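Local coordinates for conserved hypothetical protein (Caulobacter vibrioides, PDB 1XFJ) that probably acts as a purine nucleoside phosphorylase of the YfiH/LACC1 family, splitting nucleosides such as inosine with phosphate and perhaps also deaminating adenosine, at residues N40-Q46 with G248-L254; V72-S78 with R92-V98; T79-V83 with S144-R148; P116-P122 with N158-G164. One frame throughout, in Å; residues are numbered along the deposited sequence.

Contact 4 is the core of the set: strands 116-121 and 160-163 pair inside the six-stranded sheet, chiefly by backbone bonds. Contacts 2 and 3 reach the same sheet at its margin, where strands 97-100 and 81-83 are neighbours, and they touch through Ala97 O and Ile82 N. Contact 3 packs helix 141-151 over that margin, and Val146 of the helix also meets Leu119 and Ile159 of contact 4. Contact 1 lies at the five-stranded sheet, which contact 2 also reaches through Val72, touching Leu254. Contacts 1 to 3 are partly buried. In contacts 1 and 2, both loop-rich, one amide or carboxylate gathers backbone N-H groups; contact 3 relies on a serine, an arginine and water.

Contact 1 (N40-Q46 with G248-L254); sequences NVGRGSQ and GDYGRLL
Asn40 and Gly251 bring the two backbones to 4.9 Å between CA atoms, and beside them Val41 N bonds to Arg252 O (3.2 Å) in an almost straight line. Asn40 does the gripping. Its CG lies anti to the backbone N (chi1 170°), and Asn40 OD1 accepts Arg252 N at 2.8 Å, while Gly42 N of its own segment reaches the same oxygen from the opposite face of the amide, closing an Asx turn. Two N-H groups thus fix the rotation of the amide, and its ND2 bonds in plane to Ser45 OG and also reaches Asp47. Ser45 OG donates to Gly42 O, tying off the type I turn from Gly42 to Ser45.

Arg252 folds back along its own segment: NH2 meets the syn lone pair of Asp249 OD1 at 3.0 Å, in the guanidinium plane, and NE bonds to Tyr250 O. Ser45 CB sits over one face of that guanidinium, 3.8 Å from Arg252 NH2, and Arg252 CG packs at 3.5 Å on Gly42 CA. The other carboxylate oxygen, Asp249 OD2, takes Gln46 N at 2.9 Å from above its plane and is also bound by Tyr36 OH. Val41 CG2 touches Leu254 CB at 3.7 Å, and both residues pack on Ile59 of helix 49-62. An Asx turn running into a type I beta turn fastens the loop before that helix to the lead-in of strand 253-259.

Contact 2 (V72-S78 with R92-V98); sequences VCYQIHS and RPEGDAV
Asp96 turns its CG anti to the carbonyl carbon (chi1 -72°), which carries the carboxylate in among the backbone N-H groups of Ile76, His77 and Ser78, while Ser78 OG, lying between its backbone N and carbonyl carbon (chi1 67°), swings onto the same group. Three donors converge on Asp96 OD2: Ser78 OG at 2.6 Å on the anti side, Ser78 N at 2.7 Å from well above the plane, and Ile76 N at 3.1 Å on the syn side. Asp96 OD1 takes His77 N at 2.9 Å and is hydrogen-bonded to His131 ND1. These bonds hold the carboxylate against rotation. The His77 side chain touches Cys114 and lies about 5 Å from a bound beta-mercaptoethanol, probably from the crystallisation liquor, which may mark a pocket.

Nearer the start of 72-78 the backbones meet in a single bridge, with Tyr74 N bonded to Pro93 O (2.9 Å) and Gly95 N to Tyr74 O. Cys73 SG rests on Val98 CG2 at 3.7 Å.

Around this loop pair, strand 106-111 packs against Val72, Gln75 and Val98, strand 126-132 supplies His131, whose ring meets that of His77 edge-to-face, and strand 81-83 pairs alongside strand 97-100.

Contact 3 (T79-V83 with S144-R148); sequences TIAIV and SAVDR
A helix packed on a sheet margin is the setting: helix 141-151 lies over strand 81-83, an outermost strand of the six-stranded sheet, and the axes of strand 81-83 and of the helix segment 144-148 approach to 8.3 Å at 27°. Ser144 and Thr79 make the closest approach. With Ser144 OG anti to its backbone N (chi1 177°), the hydroxyl donates to Thr79 O over a very short 2.5 Å, a length that is doubtful in detail. The same OG also accepts from a water bound to Ala81 N at 2.9 Å, so this hydroxyl serves the backbone of 79-83 twice, once directly and once through solvent.

One turn later Arg148, bent at chi2 (78°), reaches from Ala81 to Val83. Its CB rests on Ala81 CB at 3.8 Å, and NE makes a weak bond to Ala81 O at 3.0 Å, the oxygen lying in the guanidinium plane. Val83 CG2 sits over the centre of one face of that group, 3.5 Å from Arg148 CZ. Arg148 NH1 forms a salt bridge with Glu151.

Chemically, the helix offers a hydroxyl and a guanidinium, and two waters bridge these to the N-H groups of Ala81 and Val83; Ala81 CB and Val83 CG2 make the apolar contact. The salt bridge and the weak carbonyl bond together probably orient the guanidinium.

Contact 4 (P116-P122 with N158-G164); sequences PVLLVDP and NITGVVG
Leu118 and Val162 bond to each other twice, Leu118 N to Val162 O at 3.0 Å and Val162 N to Leu118 O at 2.9 Å, and Val120 repeats the pattern with Thr160. A further bond, Gly164 N to Pro116 O, carries the pairing on. Between these hydrogen-bonded pairs, Leu119 faces Gly161 across a non-hydrogen-bonded pair with CA atoms only 4.3 Å apart, and Leu119 CA makes a CA-H...O contact with Thr160 O at 3.1 Å.

Side chains fall on two faces. Val120 and Thr160 run side by side, pointing the same way, and Val120 CG1 comes to 4.2 Å from Thr160 CB. On the other face Leu119 CD2 meets Ile159 CG2 at 4.1 Å, Gly161 bringing no side chain of its own. This antiparallel pair lies within the six-stranded mixed sheet, with strand 126-132 bonded to 116-121 and the outermost strand 221-224 to 160-163.

At the end of the pairing, Asn158 ND2 bonds to Asp121 OD1 at 3.0 Å, in its own amide plane but from above the carboxylate. Asp121, with CG anti to its backbone N (chi1 177°), is positioned by the N-H groups of Glu123 and Ala124 on OD1 and of Ser155 on OD2. Farther out, helix 206-216 lies against Val117, Leu119 and Val163, while Phe24 of strand 20-25 and Leu14 of helix 12-15 touch Val162 from the face of Leu118 and Val120.

Contact 1 (N40-Q46 with G248-L254)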
loop_
_atom_site.group_PDB
_atom_site.type_symbol
_atom_site.label_atom_id
_atom_site.label_comp_id
_atom_site.label_asym_id
_atom_site.label_seq_id
_atom_site.Cartn_x
_atom_site.Cartn_y
_atom_site.Cartn_z
ATOM N N ASN A 40 -9.763 2.710 10.904
ATOM C CA ASN A 40 -8.679 3.647 10.641
ATOM C C ASN A 40 -7.419 3.236 11.403
ATOM O O ASN A 40 -7.429 3.148 12.633
ATOM C CB ASN A 40 -9.108 5.056 11.056
ATOM C CG ASN A 40 -7.962 6.043 11.038
ATOM O OD1 ASN A 40 -7.113 6.007 10.145
ATOM N ND2 ASN A 40 -7.940 6.943 12.017
ATOM N N VAL A 41 -6.330 2.998 10.674
ATOM C CA VAL A 41 -5.077 2.580 11.300
ATOM C C VAL A 41 -4.023 3.688 11.359
ATOM O O VAL A 41 -2.887 3.449 11.780
ATOM C CB VAL A 41 -4.462 1.361 10.563
ATOM C CG1 VAL A 41 -5.422 0.180 10.614
ATOM C CG2 VAL A 41 -4.138 1.728 9.121
ATOM N N GLY A 42 -4.406 4.898 10.959
ATOM C CA GLY A 42 -3.479 6.019 10.958
ATOM C C GLY A 42 -3.070 6.595 12.303
ATOM O O GLY A 42 -3.797 7.394 12.899
ATOM N N ARG A 43 -1.894 6.201 12.785
ATOM C CA ARG A 43 -1.397 6.707 14.060
ATOM C C ARG A 43 -1.054 8.196 13.965
ATOM O O ARG A 43 -0.990 8.898 14.978
ATOM C CB ARG A 43 -0.158 5.915 14.490
ATOM C CG ARG A 43 -0.478 4.596 15.167
ATOM C CD ARG A 43 0.789 3.822 15.475
ATOM N NE ARG A 43 0.545 2.707 16.384
ATOM C CZ ARG A 43 1.475 1.834 16.755
ATOM N NH1 ARG A 43 2.711 1.947 16.287
ATOM N NH2 ARG A 43 1.176 0.861 17.607
ATOM N N GLY A 44 -0.848 8.674 12.743
ATOM C CA GLY A 44 -0.509 10.072 12.546
ATOM C C GLY A 44 -1.721 10.924 12.224
ATOM O O GLY A 44 -1.593 12.118 11.949
ATOM N N SER A 45 -2.901 10.311 12.260
ATOM C CA SER A 45 -4.144 11.019 11.962
ATOM C C SER A 45 -4.652 11.772 13.185
ATOM O O SER A 45 -4.046 11.717 14.255
ATOM C CB SER A 45 -5.217 10.035 11.487
ATOM O OG SER A 45 -5.685 9.232 12.557
ATOM N N GLN A 46 -5.771 12.470 13.023
ATOM C CA GLN A 46 -6.359 13.242 14.109
ATOM C C GLN A 46 -7.503 12.499 14.800
ATOM O O GLN A 46 -8.288 13.087 15.544
ATOM C CB GLN A 46 -6.824 14.601 13.574
ATOM C CG GLN A 46 -5.654 15.527 13.237
ATOM C CD GLN A 46 -6.061 16.748 12.431
ATOM O OE1 GLN A 46 -6.314 16.660 11.230
ATOM N NE2 GLN A 46 -6.130 17.895 13.093
ATOM N N GLY A 248 -10.571 17.914 6.948
ATOM C CA GLY A 248 -9.193 18.271 7.226
ATOM C C GLY A 248 -8.311 17.071 7.495
ATOM O O GLY A 248 -7.158 17.221 7.887
ATOM N N ASP A 249 -8.851 15.877 7.276
ATOM C CA ASP A 249 -8.101 14.649 7.509
ATOM C C ASP A 249 -8.877 13.488 6.900
ATOM O O ASP A 249 -9.950 13.681 6.332
ATOM C CB ASP A 249 -7.916 14.445 9.018
ATOM C CG ASP A 249 -6.912 13.357 9.353
ATOM O OD1 ASP A 249 -5.972 13.133 8.562
ATOM O OD2 ASP A 249 -7.052 12.739 10.429
ATOM N N TYR A 250 -8.335 12.282 7.018
ATOM C CA TYR A 250 -8.996 11.107 6.466
ATOM C C TYR A 250 -8.479 9.845 7.133
ATOM O O TYR A 250 -7.391 9.837 7.707
ATOM C CB TYR A 250 -8.751 11.033 4.957
ATOM C CG TYR A 250 -7.317 11.323 4.573
ATOM C CD1 TYR A 250 -6.355 10.315 4.554
ATOM C CD2 TYR A 250 -6.912 12.626 4.288
ATOM C CE1 TYR A 250 -5.015 10.602 4.263
ATOM C CE2 TYR A 250 -5.588 12.921 3.999
ATOM C CZ TYR A 250 -4.644 11.913 3.989
ATOM O OH TYR A 250 -3.334 12.229 3.714
ATOM N N GLY A 251 -9.278 8.786 7.064
ATOM C CA GLY A 251 -8.877 7.522 7.648
ATOM C C GLY A 251 -7.839 6.880 6.748
ATOM O O GLY A 251 -7.745 7.229 5.568
ATOM N N ARG A 252 -7.059 5.955 7.301
ATOM C CA ARG A 252 -6.020 5.268 6.543
ATOM C C ARG A 252 -6.300 3.768 6.492
ATOM O O ARG A 252 -6.633 3.153 7.507
ATOM C CB ARG A 252 -4.642 5.497 7.184
ATOM C CG ARG A 252 -4.405 6.915 7.697
ATOM C CD ARG A 252 -4.609 7.959 6.610
ATOM N NE ARG A 252 -4.638 9.307 7.171
ATOM C CZ ARG A 252 -3.582 9.931 7.682
ATOM N NH1 ARG A 252 -2.398 9.329 7.699
ATOM N NH2 ARG A 252 -3.713 11.148 8.191
ATOM N N LEU A 253 -6.163 3.193 5.301
ATOM C CA LEU A 253 -6.384 1.767 5.089
ATOM C C LEU A 253 -5.070 1.017 5.241
ATOM O O LEU A 253 -4.025 1.499 4.816
ATOM C CB LEU A 253 -6.897 1.524 3.677
ATOM C CG LEU A 253 -8.176 2.244 3.273
ATOM C CD1 LEU A 253 -8.287 2.267 1.748
ATOM C CD2 LEU A 253 -9.364 1.530 3.902
ATOM N N LEU A 254 -5.127 -0.172 5.826
ATOM C CA LEU A 254 -3.920 -0.967 5.983
ATOM C C LEU A 254 -3.920 -2.111 4.979
ATOM O O LEU A 254 -4.971 -2.635 4.624
ATOM C CB LEU A 254 -3.831 -1.554 7.392
ATOM C CG LEU A 254 -2.473 -2.201 7.694
ATOM C CD1 LEU A 254 -1.435 -1.107 7.853
ATOM C CD2 LEU A 254 -2.542 -3.038 8.955
HETATM O O HOH W 1 -1.255 12.164 9.077
#

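Contact 2 (V72-S78 with R92-V98)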
loop_
_atom_site.group_PDB
_atom_site.type_symbol
_atom_site.label_atom_id
_atom_site.label_comp_id
_atom_site.label_asym_id
_atom_site.label_seq_id
_atom_site.Cartn_x
_atom_site.Cartn_y
_atom_site.Cartn_z
ATOM N N VAL A 72 4.578 -1.227 10.974
ATOM C CA VAL A 72 4.191 -0.198 10.017
ATOM C C VAL A 72 5.071 1.031 10.241
ATOM O O VAL A 72 5.308 1.437 11.375
ATOM C CB VAL A 72 2.707 0.187 10.183
ATOM C CG1 VAL A 72 2.311 1.211 9.128
ATOM C CG2 VAL A 72 1.836 -1.059 10.068
ATOM N N CYS A 73 5.556 1.614 9.152
ATOM C CA CYS A 73 6.436 2.778 9.228
ATOM C C CYS A 73 5.742 4.117 9.379
ATOM O O CYS A 73 4.520 4.232 9.283
ATOM C CB CYS A 73 7.288 2.892 7.961
ATOM S SG CYS A 73 8.396 1.543 7.612
ATOM N N TYR A 74 6.575 5.125 9.621
ATOM C CA TYR A 74 6.157 6.515 9.685
ATOM C C TYR A 74 6.443 6.774 8.212
ATOM O O TYR A 74 7.585 7.012 7.827
ATOM C CB TYR A 74 7.115 7.325 10.562
ATOM C CG TYR A 74 6.936 8.830 10.495
ATOM C CD1 TYR A 74 5.755 9.438 10.925
ATOM C CD2 TYR A 74 7.968 9.649 10.034
ATOM C CE1 TYR A 74 5.610 10.830 10.901
ATOM C CE2 TYR A 74 7.833 11.036 10.003
ATOM C CZ TYR A 74 6.656 11.621 10.438
ATOM O OH TYR A 74 6.535 12.995 10.407
ATOM N N GLN A 75 5.410 6.669 7.383
ATOM C CA GLN A 75 5.572 6.829 5.945
ATOM C C GLN A 75 5.818 8.270 5.514
ATOM O O GLN A 75 5.098 9.184 5.911
ATOM C CB GLN A 75 4.351 6.234 5.241
ATOM C CG GLN A 75 3.986 4.865 5.799
ATOM C CD GLN A 75 2.880 4.168 5.031
ATOM O OE1 GLN A 75 1.989 4.811 4.469
ATOM N NE2 GLN A 75 2.920 2.841 5.021
ATOM N N ILE A 76 6.847 8.456 4.690
ATOM C CA ILE A 76 7.240 9.780 4.221
ATOM C C ILE A 76 7.370 9.873 2.699
ATOM O O ILE A 76 8.040 10.763 2.183
ATOM C CB ILE A 76 8.587 10.186 4.852
ATOM C CG1 ILE A 76 9.612 9.073 4.617
ATOM C CG2 ILE A 76 8.415 10.433 6.342
ATOM C CD1 ILE A 76 11.002 9.372 5.158
ATOM N N HIS A 77 6.719 8.956 1.993
ATOM C CA HIS A 77 6.749 8.918 0.531
ATOM C C HIS A 77 8.147 8.764 -0.054
ATOM O O HIS A 77 8.455 9.293 -1.126
ATOM C CB HIS A 77 6.069 10.163 -0.048
ATOM C CG HIS A 77 4.583 10.166 0.129
ATOM N ND1 HIS A 77 3.967 10.626 1.273
ATOM C CD2 HIS A 77 3.591 9.717 -0.676
ATOM C CE1 HIS A 77 2.660 10.461 1.164
ATOM N NE2 HIS A 77 2.407 9.911 -0.009
ATOM N N SER A 78 8.980 8.010 0.649
ATOM C CA SER A 78 10.351 7.762 0.230
ATOM C C SER A 78 10.453 6.432 -0.500
ATOM O O SER A 78 9.442 5.823 -0.852
ATOM C CB SER A 78 11.260 7.707 1.453
ATOM O OG SER A 78 10.946 6.572 2.249
ATOM N N ARG A 92 7.632 3.809 15.266
ATOM C CA ARG A 92 7.303 3.996 13.861
ATOM C C ARG A 92 8.541 4.493 13.121
ATOM O O ARG A 92 8.716 5.692 12.920
ATOM C CB ARG A 92 6.160 5.006 13.714
ATOM C CG ARG A 92 4.847 4.545 14.326
ATOM C CD ARG A 92 3.734 5.551 14.078
ATOM N NE ARG A 92 3.958 6.807 14.789
ATOM C CZ ARG A 92 3.187 7.883 14.660
ATOM N NH1 ARG A 92 2.141 7.858 13.845
ATOM N NH2 ARG A 92 3.458 8.987 15.346
ATOM N N PRO A 93 9.427 3.570 12.715
ATOM C CA PRO A 93 10.634 3.987 11.998
ATOM C C PRO A 93 10.278 4.622 10.657
ATOM O O PRO A 93 9.298 4.234 10.026
ATOM C CB PRO A 93 11.414 2.681 11.846
ATOM C CG PRO A 93 10.341 1.655 11.781
ATOM C CD PRO A 93 9.366 2.104 12.841
ATOM N N GLU A 94 11.062 5.608 10.233
ATOM C CA GLU A 94 10.801 6.275 8.961
ATOM C C GLU A 94 11.034 5.314 7.802
ATOM O O GLU A 94 12.030 4.594 7.776
ATOM C CB GLU A 94 11.705 7.502 8.801
ATOM C CG GLU A 94 11.560 8.529 9.912
ATOM C CD GLU A 94 12.571 8.337 11.031
ATOM O OE1 GLU A 94 12.833 7.175 11.409
ATOM O OE2 GLU A 94 13.096 9.356 11.537
ATOM N N GLY A 95 10.116 5.307 6.843
ATOM C CA GLY A 95 10.258 4.421 5.701
ATOM C C GLY A 95 8.945 4.236 4.968
ATOM O O GLY A 95 7.901 4.695 5.430
ATOM N N ASP A 96 8.987 3.561 3.825
ATOM C CA ASP A 96 7.774 3.349 3.056
ATOM C C ASP A 96 7.624 1.930 2.530
ATOM O O ASP A 96 6.891 1.679 1.572
ATOM C CB ASP A 96 7.705 4.373 1.926
ATOM C CG ASP A 96 7.410 5.765 2.442
ATOM O OD1 ASP A 96 6.219 6.142 2.487
ATOM O OD2 ASP A 96 8.369 6.470 2.827
ATOM N N ALA A 97 8.321 1.005 3.180
ATOM C CA ALA A 97 8.250 -0.407 2.829
ATOM C C ALA A 97 8.764 -1.217 4.011
ATOM O O ALA A 97 9.744 -0.838 4.651
ATOM C CB ALA A 97 9.086 -0.694 1.586
ATOM N N VAL A 98 8.088 -2.322 4.306
ATOM C CA VAL A 98 8.488 -3.192 5.405
ATOM C C VAL A 98 8.757 -4.576 4.830
ATOM O O VAL A 98 7.879 -5.187 4.221
ATOM C CB VAL A 98 7.387 -3.267 6.486
ATOM C CG1 VAL A 98 7.844 -4.157 7.638
ATOM C CG2 VAL A 98 7.074 -1.867 6.999
#

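Contact 3 (T79-V83 with S144-R148)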
loop_
_atom_site.group_PDB
_atom_site.type_symbol
_atom_site.label_atom_id
_atom_site.label_comp_id
_atom_site.label_asym_id
_atom_site.label_seq_id
_atom_site.Cartn_x
_atom_site.Cartn_y
_atom_site.Cartn_z
ATOM N N THR A 79 11.690 5.996 -0.720
ATOM C CA THR A 79 11.970 4.720 -1.366
ATOM C C THR A 79 12.710 3.863 -0.342
ATOM O O THR A 79 13.339 2.861 -0.687
ATOM C CB THR A 79 12.865 4.893 -2.615
ATOM O OG1 THR A 79 14.138 5.425 -2.223
ATOM C CG2 THR A 79 12.207 5.838 -3.613
ATOM N N ILE A 80 12.627 4.269 0.924
ATOM C CA ILE A 80 13.285 3.553 2.013
ATOM C C ILE A 80 12.552 2.268 2.399
ATOM O O ILE A 80 11.377 2.293 2.778
ATOM C CB ILE A 80 13.400 4.442 3.274
ATOM C CG1 ILE A 80 14.205 5.703 2.952
ATOM C CG2 ILE A 80 14.058 3.660 4.404
ATOM C CD1 ILE A 80 14.248 6.706 4.092
ATOM N N ALA A 81 13.259 1.147 2.293
ATOM C CA ALA A 81 12.704 -0.156 2.635
ATOM C C ALA A 81 13.402 -0.650 3.892
ATOM O O ALA A 81 14.619 -0.859 3.897
ATOM C CB ALA A 81 12.921 -1.142 1.489
ATOM N N ILE A 82 12.621 -0.840 4.951
ATOM C CA ILE A 82 13.139 -1.287 6.238
ATOM C C ILE A 82 12.894 -2.774 6.473
ATOM O O ILE A 82 11.842 -3.306 6.118
ATOM C CB ILE A 82 12.469 -0.505 7.395
ATOM C CG1 ILE A 82 12.644 1.001 7.182
ATOM C CG2 ILE A 82 13.070 -0.926 8.728
ATOM C CD1 ILE A 82 14.079 1.458 7.154
ATOM N N VAL A 83 13.872 -3.442 7.074
ATOM C CA VAL A 83 13.742 -4.858 7.379
ATOM C C VAL A 83 13.221 -5.012 8.803
ATOM O O VAL A 83 13.700 -4.348 9.724
ATOM C CB VAL A 83 15.098 -5.590 7.264
ATOM C CG1 VAL A 83 14.986 -6.995 7.836
ATOM C CG2 VAL A 83 15.525 -5.659 5.804
ATOM N N SER A 144 13.233 -0.568 -4.799
ATOM C CA SER A 144 13.904 -0.581 -3.502
ATOM C C SER A 144 13.444 -1.752 -2.639
ATOM O O SER A 144 14.261 -2.438 -2.015
ATOM C CB SER A 144 13.650 0.727 -2.753
ATOM O OG SER A 144 14.252 0.681 -1.468
ATOM N N ALA A 145 12.133 -1.977 -2.610
ATOM C CA ALA A 145 11.566 -3.068 -1.829
ATOM C C ALA A 145 12.070 -4.401 -2.374
ATOM O O ALA A 145 12.407 -5.306 -1.609
ATOM C CB ALA A 145 10.046 -3.016 -1.881
ATOM N N VAL A 146 12.122 -4.515 -3.697
ATOM C CA VAL A 146 12.603 -5.737 -4.330
ATOM C C VAL A 146 14.078 -5.935 -3.983
ATOM O O VAL A 146 14.494 -7.035 -3.623
ATOM C CB VAL A 146 12.428 -5.681 -5.870
ATOM C CG1 VAL A 146 13.170 -6.832 -6.526
ATOM C CG2 VAL A 146 10.942 -5.759 -6.227
ATOM N N ASP A 147 14.869 -4.868 -4.080
ATOM C CA ASP A 147 16.291 -4.964 -3.757
ATOM C C ASP A 147 16.508 -5.389 -2.304
ATOM O O ASP A 147 17.402 -6.180 -2.008
ATOM C CB ASP A 147 16.999 -3.627 -3.999
ATOM C CG ASP A 147 17.150 -3.290 -5.477
ATOM O OD1 ASP A 147 16.846 -4.148 -6.341
ATOM O OD2 ASP A 147 17.585 -2.155 -5.769
ATOM N N ARG A 148 15.690 -4.864 -1.395
ATOM C CA ARG A 148 15.821 -5.208 0.017
ATOM C C ARG A 148 15.476 -6.684 0.219
ATOM O O ARG A 148 16.110 -7.378 1.016
ATOM C CB ARG A 148 14.901 -4.327 0.872
ATOM C CG ARG A 148 15.387 -4.126 2.304
ATOM C CD ARG A 148 16.506 -3.089 2.360
ATOM N NE ARG A 148 16.947 -2.802 3.723
ATOM C CZ ARG A 148 17.873 -3.499 4.375
ATOM N NH1 ARG A 148 18.466 -4.531 3.792
ATOM N NH2 ARG A 148 18.205 -3.166 5.613
HETATM O O HOH W 2 15.863 1.216 1.065
HETATM O O HOH W 3 16.206 -2.114 7.826
#

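Contact 4 (P116-P122 with N158-G164)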
loop_
_atom_site.group_PDB
_atom_site.type_symbol
_atom_site.label_atom_id
_atom_site.label_comp_id
_atom_site.label_asym_id
_atom_site.label_seq_id
_atom_site.Cartn_x
_atom_site.Cartn_y
_atom_site.Cartn_z
ATOM N N PRO A 116 -0.856 0.474 -2.341
ATOM C CA PRO A 116 -0.130 -0.424 -1.443
ATOM C C PRO A 116 0.311 -1.609 -2.298
ATOM O O PRO A 116 -0.406 -2.018 -3.212
ATOM C CB PRO A 116 -1.189 -0.810 -0.416
ATOM C CG PRO A 116 -2.436 -0.865 -1.242
ATOM C CD PRO A 116 -2.314 0.363 -2.140
ATOM N N VAL A 117 1.489 -2.148 -2.021
ATOM C CA VAL A 117 1.982 -3.283 -2.787
ATOM C C VAL A 117 2.454 -4.388 -1.859
ATOM O O VAL A 117 3.252 -4.152 -0.957
ATOM C CB VAL A 117 3.156 -2.881 -3.710
ATOM C CG1 VAL A 117 3.532 -4.051 -4.610
ATOM C CG2 VAL A 117 2.773 -1.668 -4.545
ATOM N N LEU A 118 1.944 -5.594 -2.083
ATOM C CA LEU A 118 2.335 -6.743 -1.281
ATOM C C LEU A 118 3.154 -7.655 -2.184
ATOM O O LEU A 118 2.723 -7.997 -3.290
ATOM C CB LEU A 118 1.097 -7.473 -0.762
ATOM C CG LEU A 118 0.167 -6.625 0.112
ATOM C CD1 LEU A 118 -1.017 -7.469 0.574
ATOM C CD2 LEU A 118 0.937 -6.083 1.308
ATOM N N LEU A 119 4.340 -8.033 -1.717
ATOM C CA LEU A 119 5.225 -8.886 -2.496
ATOM C C LEU A 119 5.677 -10.092 -1.697
ATOM O O LEU A 119 5.702 -10.062 -0.468
ATOM C CB LEU A 119 6.470 -8.114 -2.937
ATOM C CG LEU A 119 6.279 -6.797 -3.681
ATOM C CD1 LEU A 119 6.210 -5.659 -2.678
ATOM C CD2 LEU A 119 7.452 -6.579 -4.632
ATOM N N VAL A 120 6.064 -11.145 -2.405
ATOM C CA VAL A 120 6.519 -12.355 -1.746
ATOM C C VAL A 120 7.323 -13.255 -2.669
ATOM O O VAL A 120 7.043 -13.345 -3.861
ATOM C CB VAL A 120 5.314 -13.175 -1.210
ATOM C CG1 VAL A 120 4.351 -13.474 -2.338
ATOM C CG2 VAL A 120 5.795 -14.477 -0.578
ATOM N N ASP A 121 8.346 -13.891 -2.109
ATOM C CA ASP A 121 9.142 -14.863 -2.848
ATOM C C ASP A 121 8.793 -16.129 -2.070
ATOM O O ASP A 121 9.300 -16.343 -0.971
ATOM C CB ASP A 121 10.639 -14.591 -2.730
ATOM C CG ASP A 121 11.469 -15.644 -3.441
ATOM O OD1 ASP A 121 11.004 -16.801 -3.518
ATOM O OD2 ASP A 121 12.584 -15.328 -3.909
ATOM N N PRO A 122 7.909 -16.973 -2.627
ATOM C CA PRO A 122 7.479 -18.216 -1.978
ATOM C C PRO A 122 8.541 -19.294 -1.757
ATOM O O PRO A 122 8.311 -20.245 -1.009
ATOM C CB PRO A 122 6.334 -18.686 -2.873
ATOM C CG PRO A 122 6.762 -18.231 -4.220
ATOM C CD PRO A 122 7.269 -16.825 -3.947
ATOM N N ASN A 158 11.380 -14.731 -9.057
ATOM C CA ASN A 158 10.504 -15.637 -8.325
ATOM C C ASN A 158 9.545 -14.878 -7.414
ATOM O O ASN A 158 8.829 -15.478 -6.613
ATOM C CB ASN A 158 11.326 -16.617 -7.489
ATOM C CG ASN A 158 10.612 -17.937 -7.281
ATOM O OD1 ASN A 158 10.360 -18.672 -8.238
ATOM N ND2 ASN A 158 10.274 -18.241 -6.033
ATOM N N ILE A 159 9.524 -13.556 -7.547
ATOM C CA ILE A 159 8.661 -12.723 -6.721
ATOM C C ILE A 159 7.292 -12.453 -7.335
ATOM O O ILE A 159 7.168 -12.261 -8.544
ATOM C CB ILE A 159 9.334 -11.352 -6.426
ATOM C CG1 ILE A 159 10.536 -11.547 -5.505
ATOM C CG2 ILE A 159 8.324 -10.387 -5.799
ATOM C CD1 ILE A 159 11.397 -10.301 -5.350
ATOM N N THR A 160 6.264 -12.466 -6.491
ATOM C CA THR A 160 4.907 -12.153 -6.926
ATOM C C THR A 160 4.590 -10.819 -6.251
ATOM O O THR A 160 4.864 -10.637 -5.060
ATOM C CB THR A 160 3.884 -13.222 -6.466
ATOM O OG1 THR A 160 4.104 -14.438 -7.190
ATOM C CG2 THR A 160 2.455 -12.750 -6.719
ATOM N N GLY A 161 4.040 -9.885 -7.018
ATOM C CA GLY A 161 3.710 -8.578 -6.475
ATOM C C GLY A 161 2.312 -8.154 -6.873
ATOM O O GLY A 161 1.946 -8.215 -8.048
ATOM N N VAL A 162 1.528 -7.719 -5.894
ATOM C CA VAL A 162 0.157 -7.306 -6.151
ATOM C C VAL A 162 -0.129 -5.899 -5.656
ATOM O O VAL A 162 0.220 -5.543 -4.528
ATOM C CB VAL A 162 -0.843 -8.266 -5.473
ATOM C CG1 VAL A 162 -2.270 -7.785 -5.698
ATOM C CG2 VAL A 162 -0.653 -9.671 -6.016
ATOM N N VAL A 163 -0.767 -5.106 -6.509
ATOM C CA VAL A 163 -1.131 -3.738 -6.164
ATOM C C VAL A 163 -2.545 -3.785 -5.594
ATOM O O VAL A 163 -3.433 -4.388 -6.187
ATOM C CB VAL A 163 -1.101 -2.833 -7.414
ATOM C CG1 VAL A 163 -1.372 -1.387 -7.022
ATOM C CG2 VAL A 163 0.257 -2.953 -8.098
ATOM N N GLY A 164 -2.755 -3.148 -4.445
ATOM C CA GLY A 164 -4.070 -3.175 -3.833
ATOM C C GLY A 164 -4.976 -2.019 -4.198
ATOM O O GLY A 164 -4.737 -1.317 -5.186
#